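Local atomic coordinates of porin (Acinetobacter baumannii AB307-0294, PDB entry 5DL7), a protein that forms an outer-membrane beta-barrel of the OprD porin family and probably lets small molecules, possibly vanillate, cross into the periplasm. Residues Asn339-Ile353 and Phe363-Pro377. Sequence-based numbering, arbitrary orientation.
Sequences NGLRFMTRYAKGEDI and FKEDSLEFDLGYKIP. With C8E ((hydroxyethyloxy)tri(ethyloxy)octane), chain F; C8E ((hydroxyethyloxy)tri(ethyloxy)octane), chain H.
Glu369 OE1 is gripped by two nitrogens of Arg346: NH2 at 2.7 Å and NE at 2.9 Å. Both lie on the same face of the carboxylate, and OE1 sits at the edge of the guanidinium, close to its plane. The two flat groups are turned 71° apart. Arg346 starts with CG between its backbone N and carbonyl carbon (chi1 62°) and then runs straight to NE, alongside Glu369. The methyl CE of Met344 covers part of one guanidinium face. Each partner of this salt bridge has a second anchor, Arg346 NH1 on Asp306 and Glu369 OE2 on the backbone N of Met308. The pair is thereby fixed on the side of the sheet that faces the pore.

The backbone O of Glu369 also takes two donors, from opposite faces of its plane: Arg346 N and Thr345 OG1. The bond from Thr345 OG1 to Glu369 O is 2.9 Å long. Thr345 OG1 also lies over one face of the Phe370 ring, 3.3 Å from CE1. Further along, Tyr347 OH donates to Asp366 OD2 over 2.6 Å, on the anti lone pair; Arg394 holds the same oxygen.

On this outward face, which carries Tyr347 and Asp366 too, the side chains from Thr345 toward Leu341 are mostly apolar. Leu341 CD1 meets Leu372 CD1 at 3.9 Å. The edge of the Phe370 ring receives Phe343 CZ. Detergent binds here, as lipid probably would: its C8 atom lies over one face of Phe343, 3.7 Å from CD2.

Paired main-chain bonds join the strands from Arg342-Gly373 to Gly350-Glu365. Asp352 and Ile353 then both face Phe363, a G1 beta bulge, where one water bridges Asp352 N and Phe363 O. Strands 341-353 and 363-375 run antiparallel (177°) as a beta hairpin in the wall of an OprD-type porin barrel.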
ATOM      1  N   ASN A 339     -14.411 -22.872   3.684  1.00 29.76           N
ATOM      2  CA  ASN A 339     -14.792 -21.464   3.558  1.00 31.69           C
ATOM      3  C   ASN A 339     -13.952 -20.588   4.514  1.00 30.75           C
ATOM      4  O   ASN A 339     -13.727 -20.918   5.708  1.00 33.28           O
ATOM      5  CB  ASN A 339     -16.321 -21.392   3.837  1.00 33.53           C
ATOM      6  CG  ASN A 339     -16.855 -19.974   3.660  1.00 35.71           C
ATOM      7  OD1 ASN A 339     -16.404 -19.258   2.840  1.00 38.09           O
ATOM      8  ND2 ASN A 339     -17.715 -19.557   4.627  1.00 40.72           N
ATOM      9  N   GLY A 340     -13.495 -19.482   3.920  1.00 33.22           N
ATOM     10  CA  GLY A 340     -12.548 -18.494   4.461  1.00 32.85           C
ATOM     11  C   GLY A 340     -11.126 -18.720   4.042  1.00 32.11           C
ATOM     12  O   GLY A 340     -10.309 -17.847   4.175  1.00 30.93           O
ATOM     13  N   LEU A 341     -10.876 -19.856   3.272  1.00 28.93           N
ATOM     14  CA  LEU A 341      -9.534 -20.040   2.616  1.00 27.12           C
ATOM     15  C   LEU A 341      -9.518 -19.444   1.258  1.00 26.69           C
ATOM     16  O   LEU A 341     -10.492 -19.517   0.521  1.00 28.77           O
ATOM     17  CB  LEU A 341      -9.228 -21.575   2.534  1.00 27.82           C
ATOM     18  CG  LEU A 341      -7.800 -21.925   2.110  1.00 28.46           C
ATOM     19  CD1 LEU A 341      -6.864 -21.583   3.287  1.00 29.74           C
ATOM     20  CD2 LEU A 341      -7.763 -23.469   1.916  1.00 29.17           C
ATOM     21  N   ARG A 342      -8.392 -18.805   0.938  1.00 28.14           N
ATOM     22  CA  ARG A 342      -8.054 -18.193  -0.343  1.00 27.83           C
ATOM     23  C   ARG A 342      -6.598 -18.498  -0.688  1.00 29.40           C
ATOM     24  O   ARG A 342      -5.747 -18.505   0.214  1.00 30.56           O
ATOM     25  CB  ARG A 342      -8.208 -16.661  -0.386  1.00 32.58           C
ATOM     26  CG  ARG A 342      -9.669 -16.265  -0.307  1.00 38.81           C
ATOM     27  CD  ARG A 342      -9.848 -14.713  -0.358  1.00 48.54           C
ATOM     28  NE  ARG A 342     -11.293 -14.549  -0.651  1.00 53.23           N
ATOM     29  CZ  ARG A 342     -11.774 -13.437  -1.069  1.00 69.34           C
ATOM     30  NH1 ARG A 342     -13.077 -13.353  -1.377  1.00 75.97           N
ATOM     31  NH2 ARG A 342     -10.943 -12.385  -1.074  1.00 70.15           N
ATOM     32  N   PHE A 343      -6.383 -18.835  -1.927  1.00 27.78           N
ATOM     33  CA  PHE A 343      -5.039 -19.071  -2.474  1.00 27.45           C
ATOM     34  C   PHE A 343      -4.841 -18.141  -3.638  1.00 27.15           C
ATOM     35  O   PHE A 343      -5.701 -17.962  -4.467  1.00 28.27           O
ATOM     36  CB  PHE A 343      -4.908 -20.533  -2.942  1.00 28.62           C
ATOM     37  CG  PHE A 343      -3.657 -20.813  -3.710  1.00 27.86           C
ATOM     38  CD1 PHE A 343      -2.459 -20.960  -3.039  1.00 29.73           C
ATOM     39  CD2 PHE A 343      -3.674 -20.923  -5.044  1.00 27.42           C
ATOM     40  CE1 PHE A 343      -1.246 -21.241  -3.721  1.00 29.31           C
ATOM     41  CE2 PHE A 343      -2.493 -21.222  -5.719  1.00 28.24           C
ATOM     42  CZ  PHE A 343      -1.310 -21.371  -5.041  1.00 27.50           C
ATOM     43  N   MET A 344      -3.615 -17.588  -3.743  1.00 26.34           N
ATOM     44  CA  MET A 344      -3.157 -16.859  -4.886  1.00 23.84           C
ATOM     45  C   MET A 344      -1.708 -17.241  -5.143  1.00 25.24           C
ATOM     46  O   MET A 344      -0.908 -17.386  -4.310  1.00 26.07           O
ATOM     47  CB  MET A 344      -3.309 -15.297  -4.780  1.00 25.45           C
ATOM     48  CG  MET A 344      -3.097 -14.521  -6.023  1.00 28.33           C
ATOM     49  SD  MET A 344      -1.340 -14.069  -5.985  1.00 32.31           S
ATOM     50  CE  MET A 344      -1.168 -12.705  -4.586  1.00 34.27           C
ATOM     51  N   THR A 345      -1.432 -17.268  -6.388  1.00 25.23           N
ATOM     52  CA  THR A 345      -0.007 -17.272  -6.956  1.00 22.71           C
ATOM     53  C   THR A 345       0.065 -16.376  -8.178  1.00 25.80           C
ATOM     54  O   THR A 345      -0.837 -16.236  -8.938  1.00 23.94           O
ATOM     55  CB  THR A 345       0.531 -18.706  -7.291  1.00 25.69           C
ATOM     56  OG1 THR A 345       1.884 -18.751  -7.706  1.00 28.59           O
ATOM     57  CG2 THR A 345      -0.320 -19.438  -8.366  1.00 26.66           C
ATOM     58  N   ARG A 346       1.231 -15.746  -8.379  1.00 24.45           N
ATOM     59  CA  ARG A 346       1.448 -14.822  -9.425  1.00 24.76           C
ATOM     60  C   ARG A 346       2.878 -14.695  -9.782  1.00 23.30           C
ATOM     61  O   ARG A 346       3.732 -15.055  -8.908  1.00 24.35           O
ATOM     62  CB  ARG A 346       0.901 -13.483  -9.008  1.00 23.76           C
ATOM     63  CG  ARG A 346       1.524 -12.863  -7.801  1.00 24.56           C
ATOM     64  CD  ARG A 346       0.837 -11.483  -7.520  1.00 26.81           C
ATOM     65  NE  ARG A 346       1.368 -10.914  -6.280  1.00 26.46           N
ATOM     66  CZ  ARG A 346       1.100  -9.698  -5.873  1.00 29.23           C
ATOM     67  NH1 ARG A 346       0.204  -8.871  -6.496  1.00 28.41           N
ATOM     68  NH2 ARG A 346       1.623  -9.318  -4.681  1.00 27.91           N
ATOM     69  N   TYR A 347       3.186 -14.371 -11.004  1.00 24.39           N
ATOM     70  CA  TYR A 347       4.550 -14.217 -11.464  1.00 24.23           C
ATOM     71  C   TYR A 347       4.561 -12.849 -12.209  1.00 24.16           C
ATOM     72  O   TYR A 347       3.688 -12.600 -13.040  1.00 24.59           O
ATOM     73  CB  TYR A 347       4.909 -15.300 -12.405  1.00 25.63           C
ATOM     74  CG  TYR A 347       6.290 -15.103 -13.069  1.00 25.27           C
ATOM     75  CD1 TYR A 347       7.512 -15.314 -12.356  1.00 24.48           C
ATOM     76  CD2 TYR A 347       6.413 -14.708 -14.429  1.00 26.28           C
ATOM     77  CE1 TYR A 347       8.756 -15.128 -12.979  1.00 26.93           C
ATOM     78  CE2 TYR A 347       7.664 -14.549 -15.038  1.00 28.29           C
ATOM     79  CZ  TYR A 347       8.807 -14.717 -14.323  1.00 25.75           C
ATOM     80  OH  TYR A 347      10.019 -14.557 -14.919  1.00 25.46           O
ATOM     81  N   ALA A 348       5.614 -12.136 -12.053  1.00 21.49           N
ATOM     82  CA  ALA A 348       5.883 -10.944 -12.887  1.00 23.13           C
ATOM     83  C   ALA A 348       7.336 -10.890 -13.374  1.00 22.02           C
ATOM     84  O   ALA A 348       8.217 -11.284 -12.587  1.00 24.65           O
ATOM     85  CB  ALA A 348       5.572  -9.680 -12.078  1.00 24.15           C
ATOM     86  N   LYS A 349       7.542 -10.459 -14.595  1.00 23.41           N
ATOM     87  CA  LYS A 349       8.836 -10.107 -15.002  1.00 22.23           C
ATOM     88  C   LYS A 349       8.889  -8.695 -15.559  1.00 21.84           C
ATOM     89  O   LYS A 349       8.025  -8.299 -16.319  1.00 23.63           O
ATOM     90  CB  LYS A 349       9.277 -11.061 -16.078  1.00 26.19           C
ATOM     91  CG  LYS A 349       8.628 -11.121 -17.325  1.00 37.94           C
ATOM     92  CD  LYS A 349       9.512 -11.907 -18.362  1.00 47.58           C
ATOM     93  CE  LYS A 349       9.218 -11.674 -19.834  1.00 54.35           C
ATOM     94  NZ  LYS A 349       8.315 -12.530 -20.684  1.00 61.81           N
ATOM     95  N   GLY A 350       9.918  -8.014 -15.101  1.00 22.40           N
ATOM     96  CA  GLY A 350      10.213  -6.654 -15.586  1.00 22.40           C
ATOM     97  C   GLY A 350      11.479  -6.593 -16.380  1.00 22.32           C
ATOM     98  O   GLY A 350      12.492  -7.250 -16.020  1.00 24.04           O
ATOM     99  N   GLU A 351      11.404  -5.898 -17.525  1.00 22.61           N
ATOM    100  CA  GLU A 351      12.559  -5.743 -18.373  1.00 23.36           C
ATOM    101  C   GLU A 351      12.738  -4.369 -18.869  1.00 25.75           C
ATOM    102  O   GLU A 351      11.886  -3.530 -18.727  1.00 22.35           O
ATOM    103  CB  GLU A 351      12.276  -6.654 -19.628  1.00 30.25           C
ATOM    104  CG  GLU A 351      11.956  -7.951 -19.420  1.00 40.19           C
ATOM    105  CD  GLU A 351      11.668  -8.720 -20.746  1.00 44.27           C
ATOM    106  OE1 GLU A 351      11.373  -8.164 -21.869  1.00 49.80           O
ATOM    107  OE2 GLU A 351      11.636  -9.922 -20.575  1.00 56.65           O
ATOM    108  N   ASP A 352      13.854  -4.128 -19.582  1.00 23.14           N
ATOM    109  CA  ASP A 352      14.166  -2.812 -20.157  1.00 23.31           C
ATOM    110  C   ASP A 352      14.346  -1.770 -19.061  1.00 22.83           C
ATOM    111  O   ASP A 352      14.287  -0.566 -19.433  1.00 23.15           O
ATOM    112  CB  ASP A 352      13.182  -2.353 -21.251  1.00 25.68           C
ATOM    113  CG  ASP A 352      13.026  -3.306 -22.460  1.00 40.08           C
ATOM    114  OD1 ASP A 352      14.020  -4.062 -22.733  1.00 44.48           O
ATOM    115  OD2 ASP A 352      11.893  -3.336 -23.166  1.00 45.75           O
ATOM    116  N   ILE A 353      14.742  -2.149 -17.888  1.00 22.27           N
ATOM    117  CA  ILE A 353      15.000  -1.205 -16.731  1.00 19.49           C
ATOM    118  C   ILE A 353      16.236  -0.381 -17.022  1.00 19.21           C
ATOM    119  O   ILE A 353      17.337  -0.911 -17.259  1.00 21.19           O
ATOM    120  CB  ILE A 353      15.110  -1.920 -15.488  1.00 20.21           C
ATOM    121  CG1 ILE A 353      13.817  -2.680 -15.110  1.00 22.31           C
ATOM    122  CG2 ILE A 353      15.598  -1.001 -14.333  1.00 23.29           C
ATOM    123  CD1 ILE A 353      14.100  -3.671 -14.028  1.00 24.79           C
ATOM    124  N   PHE A 363      18.457  -3.531 -17.298  1.00 20.91           N
ATOM    125  CA  PHE A 363      18.318  -4.468 -16.229  1.00 20.78           C
ATOM    126  C   PHE A 363      16.917  -5.177 -16.296  1.00 24.25           C
ATOM    127  O   PHE A 363      16.046  -4.830 -17.082  1.00 22.80           O
ATOM    128  CB  PHE A 363      18.574  -3.775 -14.860  1.00 22.44           C
ATOM    129  CG  PHE A 363      19.931  -3.128 -14.759  1.00 19.85           C
ATOM    130  CD1 PHE A 363      21.002  -3.930 -14.457  1.00 21.74           C
ATOM    131  CD2 PHE A 363      20.151  -1.834 -15.248  1.00 21.76           C
ATOM    132  CE1 PHE A 363      22.312  -3.520 -14.384  1.00 22.74           C
ATOM    133  CE2 PHE A 363      21.479  -1.338 -15.161  1.00 20.00           C
ATOM    134  CZ  PHE A 363      22.497  -2.175 -14.773  1.00 20.44           C
ATOM    135  N   LYS A 364      16.840  -6.211 -15.446  1.00 23.15           N
ATOM    136  CA  LYS A 364      15.666  -7.068 -15.425  1.00 25.71           C
ATOM    137  C   LYS A 364      15.428  -7.550 -14.028  1.00 22.53           C
ATOM    138  O   LYS A 364      16.362  -7.661 -13.151  1.00 22.04           O
ATOM    139  CB  LYS A 364      15.725  -8.185 -16.536  1.00 25.19           C
ATOM    140  CG  LYS A 364      16.794  -9.138 -16.336  1.00 32.13           C
ATOM    141  CD  LYS A 364      16.960 -10.016 -17.569  1.00 36.26           C
ATOM    142  CE  LYS A 364      18.163 -10.903 -17.169  1.00 44.88           C
ATOM    143  NZ  LYS A 364      18.463 -11.822 -18.205  1.00 57.86           N
ATOM    144  N   GLU A 365      14.158  -7.925 -13.741  1.00 23.15           N
ATOM    145  CA  GLU A 365      13.791  -8.503 -12.410  1.00 22.28           C
ATOM    146  C   GLU A 365      12.583  -9.399 -12.533  1.00 24.13           C
ATOM    147  O   GLU A 365      11.788  -9.207 -13.484  1.00 21.50           O
ATOM    148  CB  GLU A 365      13.547  -7.409 -11.341  1.00 20.99           C
ATOM    149  CG  GLU A 365      12.407  -6.520 -11.766  1.00 21.05           C
ATOM    150  CD  GLU A 365      12.185  -5.288 -10.856  1.00 23.33           C
ATOM    151  OE1 GLU A 365      12.507  -5.372  -9.658  1.00 24.98           O
ATOM    152  OE2 GLU A 365      11.425  -4.301 -11.225  1.00 22.57           O
ATOM    153  N   ASP A 366      12.440 -10.341 -11.641  1.00 21.57           N
ATOM    154  CA  ASP A 366      11.238 -11.208 -11.674  1.00 23.28           C
ATOM    155  C   ASP A 366      10.882 -11.678 -10.296  1.00 22.50           C
ATOM    156  O   ASP A 366      11.728 -11.733  -9.393  1.00 23.76           O
ATOM    157  CB  ASP A 366      11.249 -12.277 -12.726  1.00 22.73           C
ATOM    158  CG  ASP A 366      12.169 -13.467 -12.482  1.00 27.47           C
ATOM    159  OD1 ASP A 366      13.003 -13.453 -11.555  1.00 28.49           O
ATOM    160  OD2 ASP A 366      12.070 -14.492 -13.259  1.00 28.46           O
ATOM    161  N   SER A 367       9.616 -11.992 -10.130  1.00 21.78           N
ATOM    162  CA  SER A 367       9.081 -12.506  -8.842  1.00 22.87           C
ATOM    163  C   SER A 367       8.085 -13.620  -9.082  1.00 25.23           C
ATOM    164  O   SER A 367       7.150 -13.417  -9.887  1.00 23.20           O
ATOM    165  CB  SER A 367       8.248 -11.390  -8.187  1.00 24.19           C
ATOM    166  OG  SER A 367       8.983 -10.286  -7.713  1.00 24.75           O
ATOM    167  N   LEU A 368       8.248 -14.661  -8.327  1.00 22.50           N
ATOM    168  CA  LEU A 368       7.208 -15.736  -8.193  1.00 22.30           C
ATOM    169  C   LEU A 368       6.692 -15.659  -6.768  1.00 22.25           C
ATOM    170  O   LEU A 368       7.467 -15.836  -5.851  1.00 23.95           O
ATOM    171  CB  LEU A 368       7.719 -17.148  -8.549  1.00 24.65           C
ATOM    172  CG  LEU A 368       6.677 -18.288  -8.418  1.00 27.63           C
ATOM    173  CD1 LEU A 368       5.490 -17.994  -9.447  1.00 26.57           C
ATOM    174  CD2 LEU A 368       7.449 -19.536  -8.744  1.00 30.34           C
ATOM    175  N   GLU A 369       5.407 -15.436  -6.607  1.00 21.87           N
ATOM    176  CA  GLU A 369       4.786 -15.355  -5.306  1.00 21.76           C
ATOM    177  C   GLU A 369       3.650 -16.347  -5.077  1.00 23.74           C
ATOM    178  O   GLU A 369       2.954 -16.752  -5.971  1.00 25.53           O
ATOM    179  CB  GLU A 369       4.124 -14.028  -5.010  1.00 22.44           C
ATOM    180  CG  GLU A 369       5.127 -12.865  -5.209  1.00 21.46           C
ATOM    181  CD  GLU A 369       4.544 -11.513  -4.695  1.00 27.17           C
ATOM    182  OE1 GLU A 369       3.377 -11.392  -4.307  1.00 27.29           O
ATOM    183  OE2 GLU A 369       5.385 -10.534  -4.765  1.00 26.00           O
ATOM    184  N   PHE A 370       3.517 -16.710  -3.820  1.00 23.42           N
ATOM    185  CA  PHE A 370       2.444 -17.556  -3.236  1.00 26.95           C
ATOM    186  C   PHE A 370       1.829 -16.893  -2.035  1.00 28.00           C
ATOM    187  O   PHE A 370       2.540 -16.305  -1.273  1.00 29.45           O
ATOM    188  CB  PHE A 370       2.945 -18.925  -2.801  1.00 31.36           C
ATOM    189  CG  PHE A 370       3.477 -19.681  -3.910  1.00 34.48           C
ATOM    190  CD1 PHE A 370       2.591 -20.412  -4.706  1.00 36.69           C
ATOM    191  CD2 PHE A 370       4.838 -19.652  -4.267  1.00 41.46           C
ATOM    192  CE1 PHE A 370       2.994 -21.170  -5.837  1.00 38.46           C
ATOM    193  CE2 PHE A 370       5.289 -20.427  -5.381  1.00 43.58           C
ATOM    194  CZ  PHE A 370       4.346 -21.138  -6.188  1.00 43.20           C
ATOM    195  N   ASP A 371       0.469 -16.943  -1.927  1.00 24.57           N
ATOM    196  CA  ASP A 371      -0.276 -16.263  -0.872  1.00 26.09           C
ATOM    197  C   ASP A 371      -1.389 -17.217  -0.473  1.00 27.60           C
ATOM    198  O   ASP A 371      -2.218 -17.477  -1.283  1.00 30.06           O
ATOM    199  CB  ASP A 371      -0.794 -14.962  -1.455  1.00 30.97           C
ATOM    200  CG  ASP A 371      -1.534 -14.076  -0.506  1.00 32.64           C
ATOM    201  OD1 ASP A 371      -1.779 -14.371   0.664  1.00 33.55           O
ATOM    202  OD2 ASP A 371      -1.759 -12.857  -0.881  1.00 38.15           O
ATOM    203  N   LEU A 372      -1.359 -17.672   0.729  1.00 25.98           N
ATOM    204  CA  LEU A 372      -2.417 -18.510   1.362  1.00 25.74           C
ATOM    205  C   LEU A 372      -2.938 -17.855   2.578  1.00 28.33           C
ATOM    206  O   LEU A 372      -2.163 -17.521   3.446  1.00 28.24           O
ATOM    207  CB  LEU A 372      -1.864 -19.856   1.702  1.00 29.13           C
ATOM    208  CG  LEU A 372      -2.923 -20.925   1.988  1.00 29.08           C
ATOM    209  CD1 LEU A 372      -3.822 -21.226   0.850  1.00 31.02           C
ATOM    210  CD2 LEU A 372      -2.178 -22.128   2.492  1.00 33.51           C
ATOM    211  N   GLY A 373      -4.263 -17.534   2.596  1.00 28.42           N
ATOM    212  CA  GLY A 373      -4.890 -16.819   3.737  1.00 31.26           C
ATOM    213  C   GLY A 373      -6.129 -17.563   4.186  1.00 33.07           C
ATOM    214  O   GLY A 373      -6.846 -18.204   3.330  1.00 31.53           O
ATOM    215  N   TYR A 374      -6.368 -17.630   5.507  1.00 31.84           N
ATOM    216  CA  TYR A 374      -7.503 -18.249   6.067  1.00 32.42           C
ATOM    217  C   TYR A 374      -8.111 -17.386   7.143  1.00 36.53           C
ATOM    218  O   TYR A 374      -7.367 -16.950   8.063  1.00 38.20           O
ATOM    219  CB  TYR A 374      -7.174 -19.595   6.699  1.00 32.50           C
ATOM    220  CG  TYR A 374      -8.334 -20.318   7.295  1.00 36.07           C
ATOM    221  CD1 TYR A 374      -9.450 -20.679   6.518  1.00 34.85           C
ATOM    222  CD2 TYR A 374      -8.355 -20.648   8.623  1.00 39.10           C
ATOM    223  CE1 TYR A 374     -10.548 -21.263   7.073  1.00 32.89           C
ATOM    224  CE2 TYR A 374      -9.504 -21.254   9.143  1.00 40.25           C
ATOM    225  CZ  TYR A 374     -10.546 -21.553   8.320  1.00 34.99           C
ATOM    226  OH  TYR A 374     -11.568 -22.188   8.948  1.00 39.19           O
ATOM    227  N   LYS A 375      -9.383 -17.090   6.951  1.00 36.22           N
ATOM    228  CA  LYS A 375     -10.159 -16.362   7.998  1.00 42.41           C
ATOM    229  C   LYS A 375     -11.309 -17.177   8.468  1.00 41.57           C
ATOM    230  O   LYS A 375     -12.123 -17.567   7.702  1.00 40.85           O
ATOM    231  CB  LYS A 375     -10.695 -15.056   7.435  1.00 45.86           C
ATOM    232  CG  LYS A 375      -9.820 -13.938   6.924  1.00 54.08           C
ATOM    233  CD  LYS A 375     -10.763 -12.690   7.021  1.00 62.42           C
ATOM    234  CE  LYS A 375     -11.952 -12.976   7.967  1.00 64.14           C
ATOM    235  NZ  LYS A 375     -12.382 -11.825   8.770  1.00 77.50           N
ATOM    236  N   ILE A 376     -11.342 -17.461   9.752  1.00 41.51           N
ATOM    237  CA  ILE A 376     -12.326 -18.310  10.320  1.00 45.22           C
ATOM    238  C   ILE A 376     -13.781 -17.712  10.117  1.00 49.19           C
ATOM    239  O   ILE A 376     -13.987 -16.596  10.406  1.00 49.05           O
ATOM    240  CB  ILE A 376     -12.041 -18.552  11.824  1.00 48.90           C
ATOM    241  CG1 ILE A 376     -10.849 -19.420  11.902  1.00 50.95           C
ATOM    242  CG2 ILE A 376     -13.235 -19.173  12.568  1.00 53.29           C
ATOM    243  CD1 ILE A 376     -10.188 -19.498  13.225  1.00 60.49           C
ATOM    244  N   PRO A 377     -14.723 -18.496   9.483  1.00 47.56           N
ATOM    245  CA  PRO A 377     -15.935 -17.854   8.974  1.00 50.04           C
ATOM    246  C   PRO A 377     -17.080 -17.875  10.056  1.00 55.69           C
ATOM    247  O   PRO A 377     -17.944 -17.014   9.942  1.00 66.43           O
ATOM    248  CB  PRO A 377     -16.327 -18.747   7.769  1.00 49.95           C
ATOM    249  CG  PRO A 377     -15.785 -20.077   8.123  1.00 46.90           C
ATOM    250  CD  PRO A 377     -14.448 -19.735   8.744  1.00 45.61           C
TER
HETATM  251  C1  C8E F 505      -5.697 -26.981   2.571  1.00 56.96           C
HETATM  252  C2  C8E F 505      -5.611 -26.707   1.069  1.00 46.99           C
HETATM  253  C3  C8E F 505      -4.562 -25.642   0.658  1.00 50.84           C
HETATM  254  C4  C8E F 505      -4.519 -25.598  -0.875  1.00 50.29           C
HETATM  255  C5  C8E F 505      -3.577 -24.614  -1.524  1.00 42.27           C
HETATM  256  C6  C8E F 505      -3.271 -24.873  -2.958  1.00 38.48           C
HETATM  257  C7  C8E F 505      -4.418 -24.509  -3.791  1.00 29.00           C
HETATM  258  C8  C8E F 505      -4.053 -24.612  -5.175  1.00 37.30           C
HETATM  259  O9  C8E F 505      -5.407 -24.300  -5.391  1.00 38.98           O
HETATM  260  C10 C8E F 505      -6.318 -24.302  -6.474  1.00 39.62           C
HETATM  261  C11 C8E F 505      -7.375 -25.133  -5.863  1.00 34.22           C
HETATM  262  O12 C8E F 505      -8.635 -25.356  -6.549  1.00 48.35           O
HETATM  263  C13 C8E F 505      -8.907 -26.689  -7.132  1.00 44.70           C
HETATM  264  C14 C8E F 505     -10.405 -27.012  -7.225  1.00 47.39           C
HETATM  265  O15 C8E F 505     -10.944 -27.234  -8.580  1.00 54.29           O
HETATM  266  C16 C8E F 505     -12.385 -27.135  -8.665  1.00 44.19           C
HETATM  267  C17 C8E F 505     -12.913 -27.109 -10.126  1.00 54.01           C
HETATM  268  O18 C8E F 505     -13.524 -25.944 -10.742  1.00 63.65           O
HETATM  269  C19 C8E F 505     -14.715 -25.365 -10.116  1.00 61.94           C
HETATM  270  C20 C8E F 505     -14.542 -25.180  -8.589  1.00 56.47           C
HETATM  271  O21 C8E F 505     -15.132 -24.115  -7.842  1.00 44.26           O
HETATM  272  C1  C8E H 507       2.351 -18.377 -11.067  1.00 41.00           C
HETATM  273  C2  C8E H 507       1.191 -18.015 -11.889  1.00 41.84           C
HETATM  274  C3  C8E H 507       0.486 -19.252 -12.298  1.00 40.13           C
HETATM  275  C4  C8E H 507      -0.478 -18.948 -13.397  1.00 39.50           C
HETATM  276  C5  C8E H 507      -1.545 -19.939 -13.686  1.00 40.66           C
HETATM  277  C6  C8E H 507      -2.012 -20.161 -15.111  1.00 45.43           C
HETATM  278  C7  C8E H 507      -3.501 -20.533 -15.186  1.00 51.94           C
HETATM  279  C8  C8E H 507      -4.075 -21.255 -16.442  1.00 57.67           C
HETATM  280  O9  C8E H 507      -5.478 -21.500 -16.137  1.00 53.67           O
HETATM  281  C10 C8E H 507      -6.357 -22.263 -16.978  1.00 63.54           C
HETATM  282  C11 C8E H 507      -7.428 -22.980 -16.124  1.00 62.22           C
HETATM  283  O12 C8E H 507      -7.856 -22.202 -14.966  1.00 62.06           O
HETATM  284  C13 C8E H 507      -8.937 -22.740 -14.179  1.00 59.56           C
HETATM  285  C14 C8E H 507     -10.286 -22.572 -14.884  1.00 56.83           C
HETATM  286  O15 C8E H 507     -11.328 -23.136 -14.098  1.00 63.08           O
HETATM  287  C16 C8E H 507     -12.176 -24.112 -14.782  1.00 61.91           C
HETATM  288  O   HOH W   1     -13.698 -22.942   7.253  1.00 32.60           O
HETATM  289  O   HOH W   2      16.159  -5.859 -19.801  1.00 29.66           O